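Local coordinates for protein acetyl-CoA acetyltransferase A (Ascaris suum, PDB 6BJA) that probably catalyses thiolytic cleavage of acetoacetyl-CoA, or the reverse condensation of two acetyl-CoA molecules, as a thiolase with acetyl-CoA C-acetyltransferase activity, at residues 32-37 against 70-75; 39-44 against 80-85; 99-104 against 117-122. One frame throughout, in Å; residues are numbered along the deposited sequence.

Contact 1. Residues 32-37 against 70-75; sequences SAVDLG and QNIARQ
Gln75 NE2 is gripped by two backbone carbonyls, and the Gln75 side chain is crossed at about a right angle by that of Val34. The nitrogen donates to Gln70 O at 2.9 Å with an N-H...O angle of 165°; the acceptor lies near the amide plane, whereas the nitrogen stands above the carbonyl plane of Gln70. Leu68 O is the second acceptor, so the amide's rotation is fixed and its oxygen is presented to the valine, Gln75 OE1 lying 3.8 Å from Val34 CG2. That methyl also meets Ile72 CG2 at 3.6 Å. With Val34 CG1 anti to the backbone N (chi1 167°), CG2 faces Ile72 and CG1 lies alongside Gln75 CB. The pairing joins the first turns of helices 33-48 and 72-79 in the N-terminal half of the thiolase fold. Ser32 and Asp35 form a capping box at the first: Asp35 N donates to Ser32 OG at 2.9 Å and Ser32 N to Asp35 OD2 at 3.0 Å. Asn71 occupies the N-cap of the second, its side chain bonded to Thr90 and Cys88. Beyond 70-75 lies the second subunit: Gly152 O and Gly386 O of that chain accept from Gln70 NE2 and Arg74 NE.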
ATOM      1  N   SER A  32      11.743  17.904   5.999  1.00 17.60           N
ATOM      2  CA  SER A  32      12.462  16.733   5.529  1.00 16.48           C
ATOM      3  C   SER A  32      13.883  16.739   6.057  1.00 16.69           C
ATOM      4  O   SER A  32      14.365  17.757   6.558  1.00 16.44           O
ATOM      5  CB  SER A  32      12.487  16.723   4.002  1.00 19.38           C
ATOM      6  OG  SER A  32      13.334  17.768   3.559  1.00 22.09           O
ATOM      7  N   ALA A  33      14.566  15.605   5.928  1.00 17.57           N
ATOM      8  CA  ALA A  33      15.983  15.562   6.239  1.00 14.96           C
ATOM      9  C   ALA A  33      16.780  16.576   5.404  1.00 15.49           C
ATOM     10  O   ALA A  33      17.778  17.122   5.870  1.00 16.99           O
ATOM     11  CB  ALA A  33      16.532  14.159   6.024  1.00 15.62           C
ATOM     12  N   VAL A  34      16.342  16.823   4.169  1.00 14.44           N
ATOM     13  CA  VAL A  34      16.986  17.838   3.337  1.00 16.41           C
ATOM     14  C   VAL A  34      16.786  19.209   3.967  1.00 17.58           C
ATOM     15  O   VAL A  34      17.751  19.966   4.132  1.00 16.01           O
ATOM     16  CB  VAL A  34      16.449  17.797   1.880  1.00 17.19           C
ATOM     17  CG1 VAL A  34      16.871  19.050   1.088  1.00 18.85           C
ATOM     18  CG2 VAL A  34      16.969  16.528   1.206  1.00 16.83           C
ATOM     19  N   ASP A  35      15.556  19.525   4.349  1.00 17.40           N
ATOM     20  CA  ASP A  35      15.282  20.812   5.000  1.00 18.77           C
ATOM     21  C   ASP A  35      16.163  21.006   6.236  1.00 15.94           C
ATOM     22  O   ASP A  35      16.761  22.059   6.422  1.00 17.56           O
ATOM     23  CB  ASP A  35      13.814  20.927   5.410  1.00 20.43           C
ATOM     24  CG  ASP A  35      12.865  20.957   4.225  1.00 22.87           C
ATOM     25  OD1 ASP A  35      13.221  21.498   3.133  1.00 24.73           O
ATOM     26  OD2 ASP A  35      11.742  20.436   4.384  1.00 22.60           O
ATOM     27  N   LEU A  36      16.266  19.984   7.085  1.00 16.27           N
ATOM     28  CA  LEU A  36      17.036  20.148   8.309  1.00 16.00           C
ATOM     29  C   LEU A  36      18.525  20.267   8.006  1.00 16.79           C
ATOM     30  O   LEU A  36      19.262  20.971   8.692  1.00 15.95           O
ATOM     31  CB  LEU A  36      16.777  18.973   9.262  1.00 16.19           C
ATOM     32  CG  LEU A  36      15.338  18.749   9.727  1.00 17.56           C
ATOM     33  CD1 LEU A  36      15.242  17.484  10.560  1.00 22.07           C
ATOM     34  CD2 LEU A  36      14.861  19.965  10.537  1.00 20.33           C
ATOM     35  N   GLY A  37      18.972  19.552   6.985  1.00 16.68           N
ATOM     36  CA  GLY A  37      20.365  19.591   6.567  1.00 16.55           C
ATOM     37  C   GLY A  37      20.726  20.974   6.056  1.00 15.72           C
ATOM     38  O   GLY A  37      21.819  21.474   6.309  1.00 16.39           O
ATOM     39  N   GLN A  70      17.266  11.982  -5.148  1.00 18.78           N
ATOM     40  CA  GLN A  70      18.668  11.714  -5.435  1.00 17.11           C
ATOM     41  C   GLN A  70      19.592  12.381  -4.424  1.00 19.95           C
ATOM     42  O   GLN A  70      19.427  13.556  -4.136  1.00 20.97           O
ATOM     43  CB  GLN A  70      19.041  12.231  -6.834  1.00 18.50           C
ATOM     44  CG  GLN A  70      18.440  11.442  -7.965  1.00 19.44           C
ATOM     45  CD  GLN A  70      18.902  11.926  -9.332  1.00 18.76           C
ATOM     46  OE1 GLN A  70      19.385  13.052  -9.494  1.00 20.25           O
ATOM     47  NE2 GLN A  70      18.760  11.068 -10.320  1.00 18.89           N
ATOM     48  N   ASN A  71      20.572  11.619  -3.937  1.00 20.14           N
ATOM     49  CA  ASN A  71      21.740  12.127  -3.196  1.00 17.79           C
ATOM     50  C   ASN A  71      21.473  13.384  -2.384  1.00 18.57           C
ATOM     51  O   ASN A  71      21.764  14.492  -2.832  1.00 17.78           O
ATOM     52  CB  ASN A  71      22.882  12.359  -4.200  1.00 20.37           C
ATOM     53  CG  ASN A  71      24.189  12.797  -3.553  1.00 18.05           C
ATOM     54  OD1 ASN A  71      24.372  12.749  -2.331  1.00 18.00           O
ATOM     55  ND2 ASN A  71      25.121  13.228  -4.392  1.00 17.82           N
ATOM     56  N   ILE A  72      20.913  13.221  -1.193  1.00 16.64           N
ATOM     57  CA  ILE A  72      20.442  14.406  -0.470  1.00 15.67           C
ATOM     58  C   ILE A  72      21.578  15.388  -0.186  1.00 15.67           C
ATOM     59  O   ILE A  72      21.316  16.580  -0.068  1.00 16.10           O
ATOM     60  CB  ILE A  72      19.728  14.062   0.857  1.00 17.10           C
ATOM     61  CG1 ILE A  72      20.646  13.333   1.831  1.00 17.37           C
ATOM     62  CG2 ILE A  72      18.449  13.289   0.585  1.00 17.76           C
ATOM     63  CD1 ILE A  72      20.050  13.243   3.190  1.00 18.97           C
ATOM     64  N   ALA A  73      22.819  14.918  -0.100  1.00 16.12           N
ATOM     65  CA  ALA A  73      23.961  15.819   0.079  1.00 14.71           C
ATOM     66  C   ALA A  73      23.994  16.884  -1.017  1.00 14.84           C
ATOM     67  O   ALA A  73      24.269  18.043  -0.724  1.00 15.65           O
ATOM     68  CB  ALA A  73      25.258  15.064   0.102  1.00 16.23           C
ATOM     69  N   ARG A  74      23.681  16.512  -2.260  1.00 14.96           N
ATOM     70  CA  ARG A  74      23.687  17.487  -3.350  1.00 15.19           C
ATOM     71  C   ARG A  74      22.511  18.476  -3.238  1.00 16.67           C
ATOM     72  O   ARG A  74      22.655  19.668  -3.517  1.00 16.59           O
ATOM     73  CB  ARG A  74      23.652  16.760  -4.681  1.00 16.28           C
ATOM     74  CG  ARG A  74      23.736  17.670  -5.900  1.00 16.65           C
ATOM     75  CD  ARG A  74      25.089  18.320  -6.023  1.00 15.90           C
ATOM     76  NE  ARG A  74      25.264  18.910  -7.370  1.00 16.69           N
ATOM     77  CZ  ARG A  74      26.300  19.662  -7.723  1.00 19.80           C
ATOM     78  NH1 ARG A  74      27.297  19.894  -6.878  1.00 18.36           N
ATOM     79  NH2 ARG A  74      26.355  20.164  -8.953  1.00 19.65           N
ATOM     80  N   GLN A  75      21.343  17.984  -2.852  1.00 15.22           N
ATOM     81  CA  GLN A  75      20.194  18.839  -2.626  1.00 16.19           C
ATOM     82  C   GLN A  75      20.510  19.866  -1.554  1.00 17.45           C
ATOM     83  O   GLN A  75      20.226  21.048  -1.708  1.00 17.23           O
ATOM     84  CB  GLN A  75      18.972  18.026  -2.229  1.00 15.34           C
ATOM     85  CG  GLN A  75      18.477  17.046  -3.277  1.00 17.60           C
ATOM     86  CD  GLN A  75      17.221  16.354  -2.820  1.00 19.31           C
ATOM     87  OE1 GLN A  75      16.234  17.004  -2.456  1.00 18.64           O
ATOM     88  NE2 GLN A  75      17.253  15.032  -2.801  1.00 19.45           N
TER

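Contact 2. Residues 39-44 against 80-85; sequences VVTKEA and SEIPKS
Thr41 presses its methyl onto Ser80 at the tight, buried side of this contact: Thr41 CG2 lies 3.5 Å from Ser80 OG and 3.7 Å from Ser80 CB. The threonine methyl is anti to the backbone N (chi1 -63° for OG1), which points it across to the loop and also brings it within 3.9 Å of Ile82 CD1. Neither hydroxyl bonds across the interface; Thr41 OG1 is paired with Gly37 O one turn earlier in helix 33-48, and Ser80 OG, just past the end of helix 72-79, with Ile76 O in its last turn, so carbon meets an already satisfied oxygen. The loop follows a Schellman motif that ends helix 72-79, with Glu81 at positive phi as its C-prime residue and Ile82 N bonded to Ser77 O. After this turn Ile82 points toward helix 33-48 and also packs on Val118 of strand 116-124. The other flank is looser and only partly covered. Here Lys42 runs past Ser80 with its aliphatic part, Lys42 CG being 3.9 Å from Ser80 OG and Lys42 CE 4.2 Å from Ser80 CA. Lys42 NZ and Glu81 OE1 remain 5.6 Å apart, too far for a salt bridge, and any attraction is probably weak, since Glu81 is exposed.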
ATOM      1  N   VAL A  39      19.296  23.770   7.087  1.00 16.86           N
ATOM      2  CA  VAL A  39      19.362  24.652   8.252  1.00 16.26           C
ATOM      3  C   VAL A  39      20.751  24.617   8.841  1.00 17.21           C
ATOM      4  O   VAL A  39      21.346  25.675   9.057  1.00 17.87           O
ATOM      5  CB  VAL A  39      18.328  24.267   9.322  1.00 18.18           C
ATOM      6  CG1 VAL A  39      18.548  25.031  10.641  1.00 21.25           C
ATOM      7  CG2 VAL A  39      16.940  24.521   8.809  1.00 19.13           C
ATOM      8  N   VAL A  40      21.280  23.417   9.121  1.00 16.93           N
ATOM      9  CA  VAL A  40      22.553  23.369   9.827  1.00 14.98           C
ATOM     10  C   VAL A  40      23.737  23.673   8.909  1.00 17.14           C
ATOM     11  O   VAL A  40      24.747  24.213   9.361  1.00 16.33           O
ATOM     12  CB  VAL A  40      22.777  22.034  10.561  1.00 15.82           C
ATOM     13  CG1 VAL A  40      21.802  21.923  11.715  1.00 17.40           C
ATOM     14  CG2 VAL A  40      22.654  20.830   9.622  1.00 16.36           C
ATOM     15  N   THR A  41      23.614  23.377   7.616  1.00 15.75           N
ATOM     16  CA  THR A  41      24.689  23.695   6.702  1.00 15.52           C
ATOM     17  C   THR A  41      24.826  25.207   6.558  1.00 16.24           C
ATOM     18  O   THR A  41      25.922  25.737   6.651  1.00 16.23           O
ATOM     19  CB  THR A  41      24.455  23.035   5.328  1.00 15.91           C
ATOM     20  OG1 THR A  41      24.454  21.610   5.507  1.00 15.26           O
ATOM     21  CG2 THR A  41      25.542  23.390   4.327  1.00 16.69           C
ATOM     22  N   LYS A  42      23.714  25.884   6.333  1.00 15.94           N
ATOM     23  CA  LYS A  42      23.750  27.341   6.227  1.00 17.54           C
ATOM     24  C   LYS A  42      24.293  27.959   7.509  1.00 17.15           C
ATOM     25  O   LYS A  42      25.120  28.872   7.439  1.00 17.94           O
ATOM     26  CB  LYS A  42      22.368  27.894   5.905  1.00 16.71           C
ATOM     27  CG  LYS A  42      21.926  27.658   4.466  1.00 19.07           C
ATOM     28  CD  LYS A  42      20.547  28.267   4.259  1.00 24.07           C
ATOM     29  CE  LYS A  42      20.433  28.935   2.912  1.00 36.17           C
ATOM     30  NZ  LYS A  42      19.125  29.651   2.783  1.00 39.50           N
ATOM     31  N   GLU A  43      23.879  27.462   8.681  1.00 15.89           N
ATOM     32  CA  GLU A  43      24.326  28.148   9.898  1.00 15.72           C
ATOM     33  C   GLU A  43      25.789  27.808  10.183  1.00 16.65           C
ATOM     34  O   GLU A  43      26.539  28.641  10.656  1.00 16.84           O
ATOM     35  CB  GLU A  43      23.439  27.806  11.099  1.00 19.74           C
ATOM     36  CG  GLU A  43      23.788  28.625  12.338  1.00 31.78           C
ATOM     37  CD  GLU A  43      23.356  30.081  12.249  1.00 29.61           C
ATOM     38  OE1 GLU A  43      22.429  30.394  11.435  1.00 24.21           O
ATOM     39  OE2 GLU A  43      23.942  30.915  13.017  1.00 27.98           O
ATOM     40  N   ALA A  44      26.218  26.591   9.877  1.00 15.30           N
ATOM     41  CA  ALA A  44      27.624  26.245  10.060  1.00 15.48           C
ATOM     42  C   ALA A  44      28.541  27.104   9.176  1.00 15.83           C
ATOM     43  O   ALA A  44      29.626  27.492   9.598  1.00 16.92           O
ATOM     44  CB  ALA A  44      27.855  24.766   9.764  1.00 15.71           C
ATOM     45  N   SER A  80      21.956  25.367  -0.045  1.00 16.90           N
ATOM     46  CA  SER A  80      22.768  26.135   0.892  1.00 18.48           C
ATOM     47  C   SER A  80      23.718  27.124   0.191  1.00 20.43           C
ATOM     48  O   SER A  80      24.600  27.712   0.828  1.00 20.21           O
ATOM     49  CB  SER A  80      23.574  25.188   1.788  1.00 18.12           C
ATOM     50  OG  SER A  80      22.704  24.349   2.526  1.00 17.71           O
ATOM     51  N   GLU A  81      23.519  27.317  -1.120  1.00 18.99           N
ATOM     52  CA  GLU A  81      24.326  28.232  -1.940  1.00 19.09           C
ATOM     53  C   GLU A  81      25.807  27.862  -2.037  1.00 19.01           C
ATOM     54  O   GLU A  81      26.669  28.695  -2.265  1.00 19.79           O
ATOM     55  CB  GLU A  81      24.154  29.658  -1.407  1.00 20.81           C
ATOM     56  CG  GLU A  81      22.692  30.097  -1.452  1.00 27.60           C
ATOM     57  CD  GLU A  81      22.490  31.566  -1.097  1.00 47.40           C
ATOM     58  OE1 GLU A  81      23.217  32.084  -0.222  1.00 48.78           O
ATOM     59  OE2 GLU A  81      21.599  32.202  -1.702  1.00 52.45           O
ATOM     60  N   ILE A  82      26.110  26.579  -1.863  1.00 18.04           N
ATOM     61  CA  ILE A  82      27.445  26.069  -2.124  1.00 16.49           C
ATOM     62  C   ILE A  82      27.575  25.900  -3.647  1.00 19.31           C
ATOM     63  O   ILE A  82      26.603  25.535  -4.283  1.00 18.66           O
ATOM     64  CB  ILE A  82      27.661  24.759  -1.353  1.00 18.03           C
ATOM     65  CG1 ILE A  82      27.659  25.064   0.143  1.00 18.10           C
ATOM     66  CG2 ILE A  82      28.968  24.088  -1.727  1.00 18.01           C
ATOM     67  CD1 ILE A  82      27.642  23.806   1.016  1.00 18.39           C
ATOM     68  N   PRO A  83      28.764  26.179  -4.215  1.00 19.70           N
ATOM     69  CA  PRO A  83      28.891  26.175  -5.682  1.00 19.40           C
ATOM     70  C   PRO A  83      28.524  24.846  -6.303  1.00 19.87           C
ATOM     71  O   PRO A  83      28.750  23.785  -5.708  1.00 19.68           O
ATOM     72  CB  PRO A  83      30.372  26.460  -5.904  1.00 24.06           C
ATOM     73  CG  PRO A  83      30.778  27.251  -4.718  1.00 22.14           C
ATOM     74  CD  PRO A  83      30.015  26.632  -3.577  1.00 21.88           C
ATOM     75  N   LYS A  84      27.985  24.906  -7.510  1.00 18.64           N
ATOM     76  CA  LYS A  84      27.694  23.691  -8.266  1.00 18.34           C
ATOM     77  C   LYS A  84      28.941  22.860  -8.504  1.00 20.05           C
ATOM     78  O   LYS A  84      28.830  21.653  -8.691  1.00 18.28           O
ATOM     79  CB  LYS A  84      27.050  24.023  -9.597  1.00 20.02           C
ATOM     80  CG  LYS A  84      25.778  24.811  -9.534  1.00 29.92           C
ATOM     81  CD  LYS A  84      24.637  24.107  -8.855  1.00 31.21           C
ATOM     82  CE  LYS A  84      23.373  25.004  -8.784  1.00 29.73           C
ATOM     83  NZ  LYS A  84      23.546  26.348  -8.155  1.00 37.15           N
ATOM     84  N   SER A  85      30.112  23.485  -8.493  1.00 19.62           N
ATOM     85  CA  SER A  85      31.367  22.775  -8.690  1.00 21.26           C
ATOM     86  C   SER A  85      31.800  21.927  -7.492  1.00 21.66           C
ATOM     87  O   SER A  85      32.698  21.108  -7.617  1.00 21.96           O
ATOM     88  CB  SER A  85      32.490  23.757  -9.035  1.00 24.82           C
ATOM     89  OG  SER A  85      32.622  24.761  -8.050  1.00 26.89           O
TER

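Contact 3. Residues 99-104 against 117-122; sequences MKAIIM and VVALGS
Ala119 fits its methyl against the backbone of helix 97-110, the first shell of a contact made largely by small side chains. Ala119 CB is 3.7 Å from Ala101 O and equally 3.7 Å from Ile102 CA, so it sits on the surface of the helical turn itself. Ile102 adds a flank: its CG1, anti to the carbonyl carbon (chi1 -67°), comes alongside the same methyl at 3.9 Å from Ala119 CB. In return the helix offers Ala101, whose CB rests 3.8 Å from Leu120 O, touching the strand's backbone, while the two alanine methyls, Ala101 CB and Ala119 CB, are a looser 4.4 Å apart. Small residues on both sides are consistent with the close approach: the axes of the two segments come to 6.9 Å, and their directions are antiparallel at 173°. That antiparallel course is expected for a beta-alpha-beta crossover, here from strand 87-92 through helix 97-110 to strand 116-124, parallel strands with strand 57-61 between them in the sheet. The next shell fixes both partners. Ala119 pairs through its backbone with Cys263 and Leu120 with Ile59, so the strand is held from both neighbours, and Ala101 also packs on Ile59. Ile102 also packs on Ala362 and Val365 of helix 357-371 and on Ile392 of strand 388-396. Helix 97-110 is thus one of the two helices enclosed between the sheet layers of the thiolase fold; it begins just after Cys95, the predicted acyl-carrying nucleophile, found here as S-hydroxycysteine. Further out along this helix, Met104 packs against Met104 of the second subunit.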
ATOM      1  N   MET A  99      29.502  10.634  11.946  1.00 14.99           N
ATOM      2  CA  MET A  99      30.871  10.616  12.418  1.00 16.08           C
ATOM      3  C   MET A  99      31.795  10.218  11.262  1.00 16.52           C
ATOM      4  O   MET A  99      32.853  10.795  11.088  1.00 17.32           O
ATOM      5  CB  MET A  99      31.041   9.666  13.599  1.00 20.23           C
ATOM      6  CG  MET A  99      32.453   9.623  14.095  1.00 22.54           C
ATOM      7  SD  MET A  99      32.891  11.057  15.068  1.00 27.00           S
ATOM      8  CE  MET A  99      31.983  10.765  16.627  1.00 21.13           C
ATOM      9  N   LYS A 100      31.389   9.229  10.476  1.00 15.62           N
ATOM     10  CA  LYS A 100      32.139   8.858   9.278  1.00 16.84           C
ATOM     11  C   LYS A 100      32.255  10.046   8.327  1.00 16.75           C
ATOM     12  O   LYS A 100      33.302  10.270   7.725  1.00 17.18           O
ATOM     13  CB  LYS A 100      31.473   7.650   8.598  1.00 15.35           C
ATOM     14  CG  LYS A 100      32.062   7.243   7.260  1.00 18.69           C
ATOM     15  CD  LYS A 100      33.523   6.843   7.350  1.00 20.34           C
ATOM     16  CE  LYS A 100      33.966   6.180   6.049  1.00 26.25           C
ATOM     17  NZ  LYS A 100      35.422   5.941   6.041  1.00 29.00           N
ATOM     18  N   ALA A 101      31.188  10.827   8.210  1.00 15.88           N
ATOM     19  CA  ALA A 101      31.229  12.010   7.358  1.00 15.67           C
ATOM     20  C   ALA A 101      32.337  12.946   7.803  1.00 17.09           C
ATOM     21  O   ALA A 101      33.091  13.465   6.971  1.00 16.63           O
ATOM     22  CB  ALA A 101      29.901  12.722   7.367  1.00 16.56           C
ATOM     23  N   ILE A 102      32.429  13.192   9.109  1.00 16.02           N
ATOM     24  CA  ILE A 102      33.465  14.072   9.635  1.00 15.37           C
ATOM     25  C   ILE A 102      34.859  13.475   9.376  1.00 18.32           C
ATOM     26  O   ILE A 102      35.777  14.183   8.974  1.00 17.49           O
ATOM     27  CB  ILE A 102      33.267  14.359  11.141  1.00 16.03           C
ATOM     28  CG1 ILE A 102      32.000  15.188  11.345  1.00 15.03           C
ATOM     29  CG2 ILE A 102      34.479  15.098  11.734  1.00 17.35           C
ATOM     30  CD1 ILE A 102      31.539  15.294  12.781  1.00 18.19           C
ATOM     31  N   ILE A 103      35.006  12.167   9.577  1.00 15.83           N
ATOM     32  CA  ILE A 103      36.279  11.500   9.329  1.00 15.44           C
ATOM     33  C   ILE A 103      36.670  11.613   7.838  1.00 17.56           C
ATOM     34  O   ILE A 103      37.824  11.897   7.522  1.00 19.69           O
ATOM     35  CB  ILE A 103      36.214  10.036   9.812  1.00 17.65           C
ATOM     36  CG1 ILE A 103      36.190  10.030  11.339  1.00 18.34           C
ATOM     37  CG2 ILE A 103      37.420   9.254   9.292  1.00 21.22           C
ATOM     38  CD1 ILE A 103      35.775   8.704  11.934  1.00 19.70           C
ATOM     39  N   MET A 104      35.708  11.459   6.932  1.00 16.48           N
ATOM     40  CA  MET A 104      35.969  11.607   5.504  1.00 17.33           C
ATOM     41  C   MET A 104      36.428  13.017   5.182  1.00 19.62           C
ATOM     42  O   MET A 104      37.297  13.218   4.344  1.00 20.92           O
ATOM     43  CB  MET A 104      34.730  11.270   4.673  1.00 16.59           C
ATOM     44  CG  MET A 104      34.407   9.782   4.637  1.00 17.46           C
ATOM     45  SD  MET A 104      32.809   9.429   3.866  1.00 18.72           S
ATOM     46  CE  MET A 104      33.067  10.017   2.174  1.00 19.68           C
ATOM     47  N   VAL A 117      35.733  21.826   3.896  1.00 19.85           N
ATOM     48  CA  VAL A 117      34.559  21.018   3.620  1.00 20.53           C
ATOM     49  C   VAL A 117      33.518  21.199   4.710  1.00 19.59           C
ATOM     50  O   VAL A 117      33.838  21.672   5.808  1.00 20.05           O
ATOM     51  CB  VAL A 117      34.886  19.514   3.511  1.00 22.43           C
ATOM     52  CG1 VAL A 117      36.020  19.245   2.497  1.00 20.35           C
ATOM     53  CG2 VAL A 117      35.244  18.960   4.822  1.00 20.28           C
ATOM     54  N   VAL A 118      32.278  20.843   4.394  1.00 16.66           N
ATOM     55  CA  VAL A 118      31.252  20.757   5.421  1.00 16.09           C
ATOM     56  C   VAL A 118      30.834  19.292   5.572  1.00 17.17           C
ATOM     57  O   VAL A 118      30.574  18.592   4.582  1.00 16.78           O
ATOM     58  CB  VAL A 118      30.038  21.681   5.115  1.00 17.15           C
ATOM     59  CG1 VAL A 118      29.243  21.262   3.875  1.00 20.47           C
ATOM     60  CG2 VAL A 118      29.138  21.760   6.372  1.00 17.99           C
ATOM     61  N   ALA A 119      30.851  18.821   6.820  1.00 16.74           N
ATOM     62  CA  ALA A 119      30.479  17.458   7.159  1.00 14.47           C
ATOM     63  C   ALA A 119      29.291  17.528   8.107  1.00 15.27           C
ATOM     64  O   ALA A 119      29.324  18.263   9.099  1.00 16.05           O
ATOM     65  CB  ALA A 119      31.641  16.751   7.795  1.00 16.70           C
ATOM     66  N   LEU A 120      28.241  16.773   7.820  1.00 14.09           N
ATOM     67  CA  LEU A 120      27.038  16.837   8.619  1.00 14.25           C
ATOM     68  C   LEU A 120      26.263  15.529   8.615  1.00 14.66           C
ATOM     69  O   LEU A 120      26.580  14.590   7.884  1.00 14.26           O
ATOM     70  CB  LEU A 120      26.145  17.976   8.103  1.00 14.73           C
ATOM     71  CG  LEU A 120      25.608  17.829   6.688  1.00 14.79           C
ATOM     72  CD1 LEU A 120      24.138  18.126   6.642  1.00 16.30           C
ATOM     73  CD2 LEU A 120      26.398  18.699   5.729  1.00 16.49           C
ATOM     74  N   GLY A 121      25.202  15.517   9.409  1.00 14.85           N
ATOM     75  CA  GLY A 121      24.254  14.427   9.410  1.00 17.07           C
ATOM     76  C   GLY A 121      22.870  15.007   9.574  1.00 15.48           C
ATOM     77  O   GLY A 121      22.694  16.042  10.216  1.00 14.88           O
ATOM     78  N   SER A 122      21.895  14.327   8.983  1.00 14.21           N
ATOM     79  CA  SER A 122      20.501  14.720   9.062  1.00 14.42           C
ATOM     80  C   SER A 122      19.618  13.501   8.990  1.00 17.61           C
ATOM     81  O   SER A 122      19.836  12.612   8.166  1.00 18.04           O
ATOM     82  CB  SER A 122      20.114  15.663   7.930  1.00 15.83           C
ATOM     83  OG  SER A 122      18.807  16.184   8.164  1.00 17.22           O
TER

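How the contacts relate
All three contacts fall within the N-terminal thiolase domain. Contacts 1 and 2 share helix 33-48 and have centres about 11 Å apart; their segments alternate along the chain; helix 33-48 meets the first turn of helix 72-79 in contact 1 and the loop after that helix in contact 2. Arg74 NH2 bonds to Lys84 O between them. Contact 3 follows later in sequence, with its centre about 14 Å from each of the others. Strand 116-124 connects them: Ala33 O meets Ser122 OG, and Thr41 and Ile82 pack on Leu120 and Val118. With helix 97-110 on the strand's other face, the sheet is layered between helices, and contacts 1 to 3 all extend to the second subunit.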